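Local atomic coordinates of phosphoribosyl-AMP cyclohydrolase (Medicago truncatula, PDB entry 7BGN), a protein that probably catalyses the second and third steps of histidine biosynthesis, cleaving diphosphate from phosphoribosyl-ATP and then opening the adenine ring of phosphoribosyl-AMP. Residues Gly100-Tyr105 / Asn121-Thr126; Leu161-Ile166 / Met198-Leu203; Arg167-Glu172 / Met190-Tyr195. All blocks are in the same frame, centred on the assembly; numbering follows the deposited sequence.

Contact 1: Gly100-Tyr105 / Asn121-Thr126. With ZN (zinc ion), chain M.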
ATOM      1  N   GLY B 100      -9.025  18.958  -1.003  1.00 61.34           N
ATOM      2  CA  GLY B 100      -8.302  18.821  -2.248  1.00 53.88           C
ATOM      3  C   GLY B 100      -7.113  17.896  -2.162  1.00 53.64           C
ATOM      4  O   GLY B 100      -6.515  17.579  -3.201  1.00 58.65           O
ATOM      5  N   ALA B 101      -6.756  17.439  -0.964  1.00 50.04           N
ATOM      6  CA  ALA B 101      -5.630  16.531  -0.826  1.00 55.91           C
ATOM      7  C   ALA B 101      -5.962  15.181  -1.450  1.00 56.79           C
ATOM      8  O   ALA B 101      -7.123  14.766  -1.508  1.00 60.62           O
ATOM      9  CB  ALA B 101      -5.255  16.370   0.648  1.00 55.47           C
ATOM     10  N   GLU B 102      -4.923  14.508  -1.942  1.00 52.65           N
ATOM     11  CA  GLU B 102      -5.114  13.232  -2.623  1.00 48.85           C
ATOM     12  C   GLU B 102      -5.833  12.249  -1.706  1.00 49.77           C
ATOM     13  O   GLU B 102      -6.841  11.649  -2.090  1.00 53.68           O
ATOM     14  CB  GLU B 102      -3.753  12.697  -3.090  1.00 49.96           C
ATOM     15  CG  GLU B 102      -3.773  11.611  -4.157  1.00 57.48           C
ATOM     16  CD  GLU B 102      -2.425  11.461  -4.863  1.00 72.59           C
ATOM     17  OE1 GLU B 102      -1.570  10.682  -4.386  1.00 75.62           O
ATOM     18  OE2 GLU B 102      -2.214  12.138  -5.894  1.00 81.68           O
ATOM     19  N   THR B 103      -5.346  12.108  -0.475  1.00 47.69           N
ATOM     20  CA  THR B 103      -6.014  11.370   0.587  1.00 44.76           C
ATOM     21  C   THR B 103      -6.298  12.310   1.754  1.00 49.19           C
ATOM     22  O   THR B 103      -5.887  13.470   1.757  1.00 46.73           O
ATOM     23  CB  THR B 103      -5.172  10.177   1.055  1.00 40.01           C
ATOM     24  OG1 THR B 103      -4.028  10.650   1.777  1.00 38.80           O
ATOM     25  CG2 THR B 103      -4.706   9.384  -0.123  1.00 37.58           C
ATOM     26  N   CYS B 104      -7.007  11.796   2.762  1.00 52.13           N
ATOM     27  CA  CYS B 104      -7.356  12.601   3.925  1.00 56.27           C
ATOM     28  C   CYS B 104      -6.255  12.646   4.970  1.00 59.62           C
ATOM     29  O   CYS B 104      -6.346  13.451   5.907  1.00 62.75           O
ATOM     30  CB  CYS B 104      -8.630  12.068   4.594  1.00 61.19           C
ATOM     31  SG  CYS B 104     -10.202  12.497   3.825  1.00 61.97           S
ATOM     32  N   TYR B 105      -5.220  11.828   4.836  1.00 52.41           N
ATOM     33  CA  TYR B 105      -4.230  11.673   5.892  1.00 50.98           C
ATOM     34  C   TYR B 105      -2.980  12.451   5.505  1.00 51.84           C
ATOM     35  O   TYR B 105      -2.136  11.964   4.750  1.00 53.02           O
ATOM     36  CB  TYR B 105      -3.953  10.194   6.118  1.00 53.12           C
ATOM     37  CG  TYR B 105      -5.172   9.447   6.624  1.00 56.20           C
ATOM     38  CD1 TYR B 105      -6.107   8.914   5.744  1.00 52.45           C
ATOM     39  CD2 TYR B 105      -5.392   9.289   7.983  1.00 62.79           C
ATOM     40  CE1 TYR B 105      -7.215   8.235   6.208  1.00 54.58           C
ATOM     41  CE2 TYR B 105      -6.494   8.613   8.455  1.00 64.84           C
ATOM     42  CZ  TYR B 105      -7.399   8.091   7.566  1.00 62.20           C
ATOM     43  OH  TYR B 105      -8.486   7.423   8.055  1.00 67.31           O
ATOM     44  N   ASN B 121       2.635  19.872   6.491  1.00 86.25           N
ATOM     45  CA  ASN B 121       1.629  19.019   5.860  1.00 85.57           C
ATOM     46  C   ASN B 121       2.163  18.183   4.704  1.00 85.69           C
ATOM     47  O   ASN B 121       2.293  18.667   3.579  1.00 91.49           O
ATOM     48  CB  ASN B 121       0.459  19.860   5.357  1.00 84.50           C
ATOM     49  CG  ASN B 121      -0.470  20.277   6.462  1.00 84.11           C
ATOM     50  OD1 ASN B 121      -0.196  20.047   7.640  1.00 82.22           O
ATOM     51  ND2 ASN B 121      -1.591  20.889   6.091  1.00 85.57           N
ATOM     52  N   LYS B 122       2.464  16.923   4.986  1.00 76.16           N
ATOM     53  CA  LYS B 122       2.873  15.964   3.973  1.00 74.77           C
ATOM     54  C   LYS B 122       1.883  14.810   3.966  1.00 69.37           C
ATOM     55  O   LYS B 122       1.353  14.435   5.014  1.00 78.54           O
ATOM     56  CB  LYS B 122       4.288  15.423   4.250  1.00 86.06           C
ATOM     57  CG  LYS B 122       4.396  14.652   5.579  1.00 96.90           C
ATOM     58  CD  LYS B 122       5.673  13.814   5.723  1.00100.52           C
ATOM     59  CE  LYS B 122       5.744  13.148   7.105  1.00100.36           C
ATOM     60  NZ  LYS B 122       6.927  12.253   7.264  1.00102.04           N
ATOM     61  N   LEU B 123       1.620  14.250   2.787  1.00 62.27           N
ATOM     62  CA  LEU B 123       0.752  13.085   2.744  1.00 52.93           C
ATOM     63  C   LEU B 123       1.413  11.910   3.463  1.00 53.39           C
ATOM     64  O   LEU B 123       2.638  11.837   3.603  1.00 57.38           O
ATOM     65  CB  LEU B 123       0.424  12.672   1.306  1.00 48.01           C
ATOM     66  CG  LEU B 123      -0.581  13.495   0.496  1.00 41.92           C
ATOM     67  CD1 LEU B 123      -0.656  12.984  -0.922  1.00 41.05           C
ATOM     68  CD2 LEU B 123      -1.961  13.438   1.110  1.00 47.66           C
ATOM     69  N   ALA B 124       0.590  10.986   3.929  1.00 44.83           N
ATOM     70  CA  ALA B 124       1.123   9.728   4.429  1.00 46.79           C
ATOM     71  C   ALA B 124       1.494   8.881   3.224  1.00 45.70           C
ATOM     72  O   ALA B 124       0.642   8.601   2.378  1.00 47.35           O
ATOM     73  CB  ALA B 124       0.105   9.007   5.311  1.00 46.06           C
ATOM     74  N   LEU B 125       2.765   8.518   3.111  1.00 52.75           N
ATOM     75  CA  LEU B 125       3.238   7.718   1.990  1.00 46.49           C
ATOM     76  C   LEU B 125       3.986   6.492   2.494  1.00 47.47           C
ATOM     77  O   LEU B 125       4.735   6.563   3.474  1.00 52.51           O
ATOM     78  CB  LEU B 125       4.153   8.524   1.073  1.00 43.00           C
ATOM     79  CG  LEU B 125       3.534   9.783   0.476  1.00 42.56           C
ATOM     80  CD1 LEU B 125       4.557  10.537  -0.337  1.00 44.63           C
ATOM     81  CD2 LEU B 125       2.286   9.462  -0.355  1.00 40.48           C
ATOM     82  N   THR B 126       3.779   5.369   1.824  1.00 42.33           N
ATOM     83  CA  THR B 126       4.636   4.226   2.064  1.00 44.08           C
ATOM     84  C   THR B 126       5.912   4.359   1.235  1.00 51.06           C
ATOM     85  O   THR B 126       6.054   5.268   0.413  1.00 58.81           O
ATOM     86  CB  THR B 126       3.889   2.935   1.752  1.00 49.01           C
ATOM     87  OG1 THR B 126       3.137   3.078   0.534  1.00 46.56           O
ATOM     88  CG2 THR B 126       2.956   2.613   2.884  1.00 43.23           C
TER
HETATM   89 ZN    ZN M 301     -10.911  14.820   4.311  1.00 67.16          ZN
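The backbone oxygen of Tyr105 accepts the one hydrogen bond that joins 100-105 to 121-126: Ala124 N lies 3.0 Å from Tyr105 O. The CA of Leu123 also comes against this oxygen, and the CB atoms of Tyr105 and Ala124 meet at 4.3 Å. Beyond CB the tyrosine ring leads away from 121-126, and its hydroxyl is hydrogen-bonded to Ser85 of the second subunit. Leu123 supplies most of the apolar contact and splits it between its two methyls. Leu123 CD1 lies 3.8 Å from Glu102 CB, whereas Leu123 CD2 reaches Thr103 OG1 at 3.5 Å and approaches Ala101 CB. The side chains of Thr103 and Leu123 cross at a slant. With chi1 at 71°, Thr103 OG1 sits between its own backbone N and carbonyl carbon, where it also receives a weak hydrogen bond from Tyr105 N. Both segments are loops, one leading into strand 105-108 and the other into helix 127-141, so the contact joins the loop that carries the zinc ligand Cys104 to the loop just before helix 127-141. Cys104 points away from 121-126, its SG bound to a zinc ion at 2.5 Å together with Cys97 and with Cys81 of the second subunit, a cysteine site built across the dimer interface. Tyr105 also pairs antiparallel with a strand of that subunit, while Lys122 forms a salt bridge with Asp76 of the same neighbour.

Contact 2: Leu161-Ile166 / Met198-Leu203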
ATOM      1  N   LEU B 161      23.229   8.994 -19.337  1.00 61.77           N
ATOM      2  CA  LEU B 161      23.707   8.412 -18.088  1.00 55.62           C
ATOM      3  C   LEU B 161      22.614   7.620 -17.393  1.00 50.29           C
ATOM      4  O   LEU B 161      22.853   6.502 -16.933  1.00 57.08           O
ATOM      5  CB  LEU B 161      24.242   9.510 -17.172  1.00 58.44           C
ATOM      6  CG  LEU B 161      24.569   9.102 -15.739  1.00 57.06           C
ATOM      7  CD1 LEU B 161      25.697   8.096 -15.704  1.00 57.66           C
ATOM      8  CD2 LEU B 161      24.957  10.325 -14.927  1.00 59.20           C
ATOM      9  N   LEU B 162      21.406   8.183 -17.316  1.00 49.82           N
ATOM     10  CA  LEU B 162      20.304   7.501 -16.639  1.00 44.30           C
ATOM     11  C   LEU B 162      20.019   6.159 -17.296  1.00 47.83           C
ATOM     12  O   LEU B 162      19.935   5.124 -16.622  1.00 45.97           O
ATOM     13  CB  LEU B 162      19.054   8.385 -16.664  1.00 39.23           C
ATOM     14  CG  LEU B 162      17.767   7.801 -16.070  1.00 33.94           C
ATOM     15  CD1 LEU B 162      17.932   7.525 -14.590  1.00 33.20           C
ATOM     16  CD2 LEU B 162      16.603   8.728 -16.301  1.00 31.79           C
ATOM     17  N   CYS B 163      19.921   6.156 -18.627  1.00 46.33           N
ATOM     18  CA  CYS B 163      19.624   4.928 -19.347  1.00 40.97           C
ATOM     19  C   CYS B 163      20.765   3.932 -19.229  1.00 40.75           C
ATOM     20  O   CYS B 163      20.527   2.720 -19.143  1.00 42.97           O
ATOM     21  CB  CYS B 163      19.328   5.245 -20.801  1.00 47.02           C
ATOM     22  SG  CYS B 163      17.744   6.018 -20.986  1.00 56.51           S
ATOM     23  N   SER B 164      22.009   4.417 -19.235  1.00 40.20           N
ATOM     24  CA  SER B 164      23.136   3.510 -19.052  1.00 42.62           C
ATOM     25  C   SER B 164      23.084   2.833 -17.691  1.00 45.43           C
ATOM     26  O   SER B 164      23.411   1.648 -17.569  1.00 46.59           O
ATOM     27  CB  SER B 164      24.451   4.255 -19.227  1.00 46.61           C
ATOM     28  OG  SER B 164      24.917   4.097 -20.558  1.00 62.22           O
ATOM     29  N   LYS B 165      22.661   3.565 -16.659  1.00 45.49           N
ATOM     30  CA  LYS B 165      22.595   2.989 -15.321  1.00 40.42           C
ATOM     31  C   LYS B 165      21.484   1.962 -15.213  1.00 46.58           C
ATOM     32  O   LYS B 165      21.634   0.949 -14.514  1.00 47.16           O
ATOM     33  CB  LYS B 165      22.409   4.088 -14.278  1.00 34.86           C
ATOM     34  CG  LYS B 165      23.605   5.026 -14.129  1.00 41.19           C
ATOM     35  CD  LYS B 165      24.895   4.278 -13.816  1.00 43.33           C
ATOM     36  CE  LYS B 165      26.008   5.250 -13.438  1.00 48.73           C
ATOM     37  NZ  LYS B 165      27.377   4.653 -13.523  1.00 53.17           N
ATOM     38  N   ILE B 166      20.357   2.210 -15.890  1.00 50.68           N
ATOM     39  CA  ILE B 166      19.249   1.255 -15.868  1.00 40.26           C
ATOM     40  C   ILE B 166      19.680  -0.060 -16.500  1.00 45.00           C
ATOM     41  O   ILE B 166      19.521  -1.130 -15.902  1.00 49.71           O
ATOM     42  CB  ILE B 166      18.015   1.833 -16.585  1.00 30.50           C
ATOM     43  CG1 ILE B 166      17.421   3.014 -15.820  1.00 27.25           C
ATOM     44  CG2 ILE B 166      16.974   0.764 -16.780  1.00 25.93           C
ATOM     45  CD1 ILE B 166      16.210   3.637 -16.521  1.00 25.92           C
ATOM     46  N   MET B 198      12.632   4.724 -11.719  1.00 40.00           N
ATOM     47  CA  MET B 198      11.688   5.751 -11.300  1.00 38.61           C
ATOM     48  C   MET B 198      12.150   7.150 -11.673  1.00 42.66           C
ATOM     49  O   MET B 198      11.312   8.041 -11.835  1.00 48.13           O
ATOM     50  CB  MET B 198      11.432   5.635  -9.799  1.00 32.45           C
ATOM     51  CG  MET B 198      10.556   4.442  -9.510  1.00 36.89           C
ATOM     52  SD  MET B 198      10.510   3.915  -7.807  1.00 48.63           S
ATOM     53  CE  MET B 198       9.480   5.188  -7.083  1.00 55.10           C
ATOM     54  N   VAL B 199      13.457   7.355 -11.832  1.00 42.62           N
ATOM     55  CA  VAL B 199      13.940   8.618 -12.379  1.00 45.37           C
ATOM     56  C   VAL B 199      13.533   8.739 -13.847  1.00 45.57           C
ATOM     57  O   VAL B 199      13.176   9.828 -14.321  1.00 48.49           O
ATOM     58  CB  VAL B 199      15.464   8.737 -12.176  1.00 42.71           C
ATOM     59  CG1 VAL B 199      15.993  10.036 -12.741  1.00 44.97           C
ATOM     60  CG2 VAL B 199      15.805   8.644 -10.701  1.00 44.02           C
ATOM     61  N   LEU B 200      13.579   7.627 -14.586  1.00 41.90           N
ATOM     62  CA  LEU B 200      13.048   7.622 -15.947  1.00 39.84           C
ATOM     63  C   LEU B 200      11.534   7.824 -15.957  1.00 43.66           C
ATOM     64  O   LEU B 200      10.998   8.489 -16.851  1.00 44.41           O
ATOM     65  CB  LEU B 200      13.430   6.321 -16.653  1.00 38.06           C
ATOM     66  CG  LEU B 200      12.986   6.196 -18.116  1.00 35.95           C
ATOM     67  CD1 LEU B 200      14.061   5.548 -18.948  1.00 37.79           C
ATOM     68  CD2 LEU B 200      11.705   5.377 -18.230  1.00 30.32           C
ATOM     69  N   LEU B 201      10.821   7.221 -15.003  1.00 38.79           N
ATOM     70  CA  LEU B 201       9.388   7.467 -14.912  1.00 33.83           C
ATOM     71  C   LEU B 201       9.098   8.942 -14.673  1.00 39.92           C
ATOM     72  O   LEU B 201       8.188   9.514 -15.284  1.00 45.74           O
ATOM     73  CB  LEU B 201       8.782   6.619 -13.801  1.00 26.21           C
ATOM     74  CG  LEU B 201       8.799   5.118 -14.052  1.00 30.20           C
ATOM     75  CD1 LEU B 201       8.022   4.387 -12.965  1.00 27.10           C
ATOM     76  CD2 LEU B 201       8.245   4.790 -15.431  1.00 27.38           C
ATOM     77  N   ALA B 202       9.872   9.581 -13.795  1.00 36.34           N
ATOM     78  CA  ALA B 202       9.649  10.996 -13.526  1.00 38.38           C
ATOM     79  C   ALA B 202       9.932  11.837 -14.766  1.00 46.41           C
ATOM     80  O   ALA B 202       9.244  12.835 -15.013  1.00 50.70           O
ATOM     81  CB  ALA B 202      10.497  11.449 -12.343  1.00 30.07           C
ATOM     82  N   LEU B 203      10.932  11.445 -15.564  1.00 43.51           N
ATOM     83  CA  LEU B 203      11.208  12.163 -16.806  1.00 43.60           C
ATOM     84  C   LEU B 203      10.048  12.050 -17.790  1.00 41.46           C
ATOM     85  O   LEU B 203       9.764  12.995 -18.531  1.00 45.21           O
ATOM     86  CB  LEU B 203      12.493  11.650 -17.463  1.00 45.09           C
ATOM     87  CG  LEU B 203      13.806  12.266 -16.986  1.00 47.88           C
ATOM     88  CD1 LEU B 203      14.989  11.737 -17.796  1.00 42.76           C
ATOM     89  CD2 LEU B 203      13.742  13.776 -17.087  1.00 49.59           C
TER
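Leu162 reaches from helix 159-178 toward helix 183-203, and its CB points toward the partner. Its CG stands opposite the backbone N (chi1 177°), which carries both methyls toward helix 183-203. Leu162 CD1 settles against Val199, 3.7 Å from Val199 CB and about as far from Val199 CG1, the two side chains meeting at a slant. Leu162 CD2, the other branch, lies 3.6 Å from the backbone N of Leu200, and it meets Leu203 CD1 tip to tip at 3.7 Å. The two segments run roughly antiparallel, with an angle of 142° between their directions and an axis separation of 10.3 Å, as two long helices of the all-alpha, MazG-related pyrophosphohydrolase domain. One turn further along, Ile166 crosses Leu200 at about a right angle, Ile166 CD1 being 3.8 Å from Leu200 CD1. Cys163 SG approaches that same leucine methyl more loosely, at 4.2 Å. No hydrogen bond spans the pair, and the contact is apolar and buried. Leu155 of helix 151-156 covers Leu162 and Val199, while Cys174 and Thr186 of the second subunit pack on Ile166 and Leu200, respectively.

Contact 3: Arg167-Glu172 / Met190-Tyr195. With ZN (zinc ion), chain O; AMP (adenosine monophosphate), chain P.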
ATOM      1  N   ARG B 167      20.299   0.009 -17.689  1.00 42.69           N
ATOM      2  CA  ARG B 167      20.737  -1.212 -18.360  1.00 41.28           C
ATOM      3  C   ARG B 167      21.798  -1.931 -17.538  1.00 41.23           C
ATOM      4  O   ARG B 167      21.767  -3.160 -17.402  1.00 47.11           O
ATOM      5  CB  ARG B 167      21.270  -0.896 -19.755  1.00 36.73           C
ATOM      6  CG  ARG B 167      20.210  -0.441 -20.750  1.00 45.37           C
ATOM      7  CD  ARG B 167      20.785  -0.387 -22.151  1.00 48.98           C
ATOM      8  NE  ARG B 167      19.798   0.021 -23.138  1.00 52.00           N
ATOM      9  CZ  ARG B 167      19.674   1.268 -23.574  1.00 51.55           C
ATOM     10  NH1 ARG B 167      20.477   2.214 -23.107  1.00 49.96           N
ATOM     11  NH2 ARG B 167      18.755   1.567 -24.478  1.00 52.42           N
ATOM     12  N   GLU B 168      22.720  -1.172 -16.950  1.00 37.33           N
ATOM     13  CA  GLU B 168      23.771  -1.757 -16.132  1.00 40.82           C
ATOM     14  C   GLU B 168      23.198  -2.422 -14.892  1.00 44.31           C
ATOM     15  O   GLU B 168      23.596  -3.539 -14.541  1.00 48.04           O
ATOM     16  CB  GLU B 168      24.769  -0.670 -15.756  1.00 49.51           C
ATOM     17  CG  GLU B 168      25.671  -0.989 -14.608  1.00 59.63           C
ATOM     18  CD  GLU B 168      26.442   0.239 -14.156  1.00 73.78           C
ATOM     19  OE1 GLU B 168      26.515   1.226 -14.926  1.00 80.85           O
ATOM     20  OE2 GLU B 168      26.968   0.216 -13.026  1.00 76.98           O
ATOM     21  N   GLU B 169      22.260  -1.756 -14.219  1.00 45.16           N
ATOM     22  CA  GLU B 169      21.695  -2.339 -13.011  1.00 43.37           C
ATOM     23  C   GLU B 169      20.794  -3.528 -13.319  1.00 48.90           C
ATOM     24  O   GLU B 169      20.761  -4.503 -12.556  1.00 51.07           O
ATOM     25  CB  GLU B 169      20.976  -1.266 -12.189  1.00 38.48           C
ATOM     26  CG  GLU B 169      21.919  -0.297 -11.446  1.00 42.13           C
ATOM     27  CD  GLU B 169      22.655  -0.986 -10.291  1.00 54.54           C
ATOM     28  OE1 GLU B 169      22.498  -2.207 -10.114  1.00 64.74           O
ATOM     29  OE2 GLU B 169      23.348  -0.326  -9.498  1.00 66.71           O
ATOM     30  N   ALA B 170      20.058  -3.476 -14.428  1.00 45.36           N
ATOM     31  CA  ALA B 170      19.288  -4.650 -14.830  1.00 38.65           C
ATOM     32  C   ALA B 170      20.214  -5.822 -15.108  1.00 38.26           C
ATOM     33  O   ALA B 170      19.870  -6.975 -14.834  1.00 41.26           O
ATOM     34  CB  ALA B 170      18.428  -4.336 -16.052  1.00 31.19           C
ATOM     35  N   ASN B 171      21.394  -5.542 -15.661  1.00 39.98           N
ATOM     36  CA  ASN B 171      22.393  -6.585 -15.850  1.00 46.18           C
ATOM     37  C   ASN B 171      22.790  -7.203 -14.521  1.00 50.05           C
ATOM     38  O   ASN B 171      22.823  -8.431 -14.379  1.00 47.87           O
ATOM     39  CB  ASN B 171      23.625  -6.012 -16.543  1.00 50.32           C
ATOM     40  CG  ASN B 171      24.659  -7.061 -16.821  1.00 54.02           C
ATOM     41  OD1 ASN B 171      24.326  -8.213 -17.092  1.00 55.81           O
ATOM     42  ND2 ASN B 171      25.931  -6.679 -16.738  1.00 57.38           N
ATOM     43  N   GLU B 172      23.064  -6.356 -13.520  1.00 51.50           N
ATOM     44  CA  GLU B 172      23.550  -6.845 -12.234  1.00 55.85           C
ATOM     45  C   GLU B 172      22.512  -7.718 -11.542  1.00 54.16           C
ATOM     46  O   GLU B 172      22.859  -8.727 -10.917  1.00 60.49           O
ATOM     47  CB  GLU B 172      23.920  -5.666 -11.339  1.00 58.15           C
ATOM     48  CG  GLU B 172      25.217  -4.980 -11.678  1.00 68.36           C
ATOM     49  CD  GLU B 172      25.341  -3.613 -11.007  1.00 82.94           C
ATOM     50  OE1 GLU B 172      24.528  -3.283 -10.088  1.00 83.71           O
ATOM     51  OE2 GLU B 172      26.257  -2.859 -11.413  1.00 90.34           O
ATOM     52  N   MET B 190      17.784  -5.278  -7.047  1.00 37.16           N
ATOM     53  CA  MET B 190      16.432  -4.922  -7.464  1.00 36.91           C
ATOM     54  C   MET B 190      16.086  -3.506  -7.025  1.00 36.04           C
ATOM     55  O   MET B 190      15.401  -2.773  -7.745  1.00 39.72           O
ATOM     56  CB  MET B 190      15.425  -5.924  -6.899  1.00 38.44           C
ATOM     57  CG  MET B 190      13.974  -5.673  -7.298  1.00 36.12           C
ATOM     58  SD  MET B 190      13.700  -5.725  -9.075  1.00 36.96           S
ATOM     59  CE  MET B 190      12.052  -5.039  -9.214  1.00 33.04           C
ATOM     60  N   ALA B 191      16.545  -3.108  -5.840  1.00 35.89           N
ATOM     61  CA  ALA B 191      16.345  -1.736  -5.398  1.00 35.47           C
ATOM     62  C   ALA B 191      17.050  -0.764  -6.328  1.00 44.17           C
ATOM     63  O   ALA B 191      16.523   0.315  -6.638  1.00 44.79           O
ATOM     64  CB  ALA B 191      16.861  -1.578  -3.974  1.00 34.25           C
ATOM     65  N   ASP B 192      18.248  -1.135  -6.780  1.00 45.83           N
ATOM     66  CA  ASP B 192      18.994  -0.306  -7.715  1.00 50.15           C
ATOM     67  C   ASP B 192      18.227  -0.116  -9.017  1.00 49.43           C
ATOM     68  O   ASP B 192      18.157   0.995  -9.555  1.00 55.52           O
ATOM     69  CB  ASP B 192      20.345  -0.957  -8.004  1.00 55.68           C
ATOM     70  CG  ASP B 192      21.282  -0.940  -6.824  1.00 58.01           C
ATOM     71  OD1 ASP B 192      20.877  -0.454  -5.751  1.00 58.27           O
ATOM     72  OD2 ASP B 192      22.422  -1.437  -6.967  1.00 65.63           O
ATOM     73  N   VAL B 193      17.638  -1.192  -9.534  1.00 39.24           N
ATOM     74  CA  VAL B 193      16.877  -1.089 -10.770  1.00 38.49           C
ATOM     75  C   VAL B 193      15.668  -0.192 -10.564  1.00 40.41           C
ATOM     76  O   VAL B 193      15.366   0.673 -11.395  1.00 36.69           O
ATOM     77  CB  VAL B 193      16.478  -2.496 -11.248  1.00 41.81           C
ATOM     78  CG1 VAL B 193      15.460  -2.429 -12.381  1.00 32.61           C
ATOM     79  CG2 VAL B 193      17.723  -3.249 -11.681  1.00 48.63           C
ATOM     80  N   LEU B 194      14.979  -0.370  -9.433  1.00 38.70           N
ATOM     81  CA  LEU B 194      13.768   0.387  -9.144  1.00 27.26           C
ATOM     82  C   LEU B 194      14.046   1.888  -9.081  1.00 34.25           C
ATOM     83  O   LEU B 194      13.286   2.691  -9.638  1.00 35.82           O
ATOM     84  CB  LEU B 194      13.180  -0.097  -7.827  1.00 21.56           C
ATOM     85  CG  LEU B 194      11.977  -1.022  -7.926  1.00 27.82           C
ATOM     86  CD1 LEU B 194      11.474  -1.388  -6.526  1.00 32.30           C
ATOM     87  CD2 LEU B 194      10.880  -0.392  -8.746  1.00 29.47           C
ATOM     88  N   TYR B 195      15.129   2.285  -8.404  1.00 28.20           N
ATOM     89  CA  TYR B 195      15.398   3.704  -8.232  1.00 33.30           C
ATOM     90  C   TYR B 195      15.632   4.382  -9.575  1.00 39.73           C
ATOM     91  O   TYR B 195      14.967   5.365  -9.922  1.00 40.79           O
ATOM     92  CB  TYR B 195      16.612   3.903  -7.331  1.00 39.12           C
ATOM     93  CG  TYR B 195      17.143   5.318  -7.400  1.00 46.17           C
ATOM     94  CD1 TYR B 195      16.490   6.356  -6.743  1.00 48.29           C
ATOM     95  CD2 TYR B 195      18.259   5.631  -8.167  1.00 46.56           C
ATOM     96  CE1 TYR B 195      16.962   7.661  -6.820  1.00 46.47           C
ATOM     97  CE2 TYR B 195      18.731   6.929  -8.254  1.00 45.80           C
ATOM     98  CZ  TYR B 195      18.083   7.939  -7.579  1.00 46.21           C
ATOM     99  OH  TYR B 195      18.564   9.229  -7.666  1.00 51.51           O
TER
HETATM  100 ZN    ZN O 303      23.575  -2.231  -8.478  1.00 47.51          ZN
HETATM  101  P   AMP P 304      20.005  12.355  -4.042  1.00 61.79           P
HETATM  102  O1P AMP P 304      19.830  13.428  -2.978  1.00 60.23           O
HETATM  103  O2P AMP P 304      19.308  12.725  -5.331  1.00 60.56           O
HETATM  104  O3P AMP P 304      21.456  11.932  -4.204  1.00 62.54           O
HETATM  105  O5' AMP P 304      19.242  11.090  -3.436  1.00 70.54           O
HETATM  106  C5' AMP P 304      17.916  11.204  -2.941  1.00 68.48           C
HETATM  107  C4' AMP P 304      17.318   9.864  -2.585  1.00 67.09           C
HETATM  108  O4' AMP P 304      17.389   8.973  -3.720  1.00 63.50           O
HETATM  109  C3' AMP P 304      18.030   9.095  -1.482  1.00 71.76           C
HETATM  110  O3' AMP P 304      17.693   9.544  -0.182  1.00 77.10           O
HETATM  111  C2' AMP P 304      17.617   7.652  -1.747  1.00 68.91           C
HETATM  112  O2' AMP P 304      16.341   7.393  -1.192  1.00 68.44           O
HETATM  113  C1' AMP P 304      17.483   7.636  -3.270  1.00 68.38           C
HETATM  114  N9  AMP P 304      18.613   6.952  -3.922  1.00 68.92           N
HETATM  115  C8  AMP P 304      19.763   7.511  -4.419  1.00 66.77           C
HETATM  116  N7  AMP P 304      20.580   6.633  -4.948  1.00 64.17           N
HETATM  117  C5  AMP P 304      19.926   5.421  -4.796  1.00 63.94           C
HETATM  118  C6  AMP P 304      20.274   4.105  -5.156  1.00 62.84           C
HETATM  119  N6  AMP P 304      21.409   3.785  -5.770  1.00 58.87           N
HETATM  120  N1  AMP P 304      19.392   3.124  -4.852  1.00 64.43           N
HETATM  121  C2  AMP P 304      18.250   3.454  -4.237  1.00 62.99           C
HETATM  122  N3  AMP P 304      17.819   4.651  -3.854  1.00 61.00           N
HETATM  123  C4  AMP P 304      18.711   5.602  -4.165  1.00 64.24           C
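A carboxylate-lined metal site of the pyrophosphohydrolase domain is built where helix 159-178 passes helix 183-203, and Glu169, Glu172 and Asp192 close on one zinc ion between them. Glu169 grips it with both oxygens, OE1 at 2.0 Å and OE2 at 2.2 Å from the zinc. Its chain bends at chi2 (-70°), which turns both carboxylate oxygens toward the metal. Asp192 comes from the other helix and binds through OD2 alone, 2.1 Å from the zinc, its carboxylate plane turned 73° from that of Glu169. Glu172 OE1 lies 2.1 Å from the zinc, and Glu189 supplies a further ligand. Glu169 and Asp192 oxygens come close because they share the zinc, not through a hydrogen bond; the cation probably offsets their repulsion. Acidic side chains gathered on antiparallel helices in this way are a hallmark of the MazG-like pyrophosphohydrolases. The segments cross at -158° with axes 8.5 Å apart, and beside the metal site Val193 CG2 packs 3.4 Å from Glu169 O. Asp192 OD1, turned from the zinc, makes a salt bridge with Arg218 of the second subunit, and this arginine is also hydrogen-bonded to AMP. On the next turn the adenine lies over one face of the Tyr195 ring, AMP C4 being 3.5 Å above its plane and offset toward the rim, while the tyrosine hydroxyl is hydrogen-bonded to Thr152.

Contacts 2 and 3 join the same two helices, 159-178 and 183-203, at successive levels with centres about 10 Å apart; contact 1 lies about 26 Å and 29 Å from them, centre to centre. Both helix contacts are buried, yet their chemistry differs: contact 2 is purely apolar, whereas contact 3 brings acidic groups together round a metal beside bound AMP. Contact 1, only partly buried, combines one backbone hydrogen bond between loops with the packing of Leu123. It too neighbours a zinc ion, but there the ligands are cysteines and the metal lies to one side of the contact between the loops. All three contacts touch the second subunit.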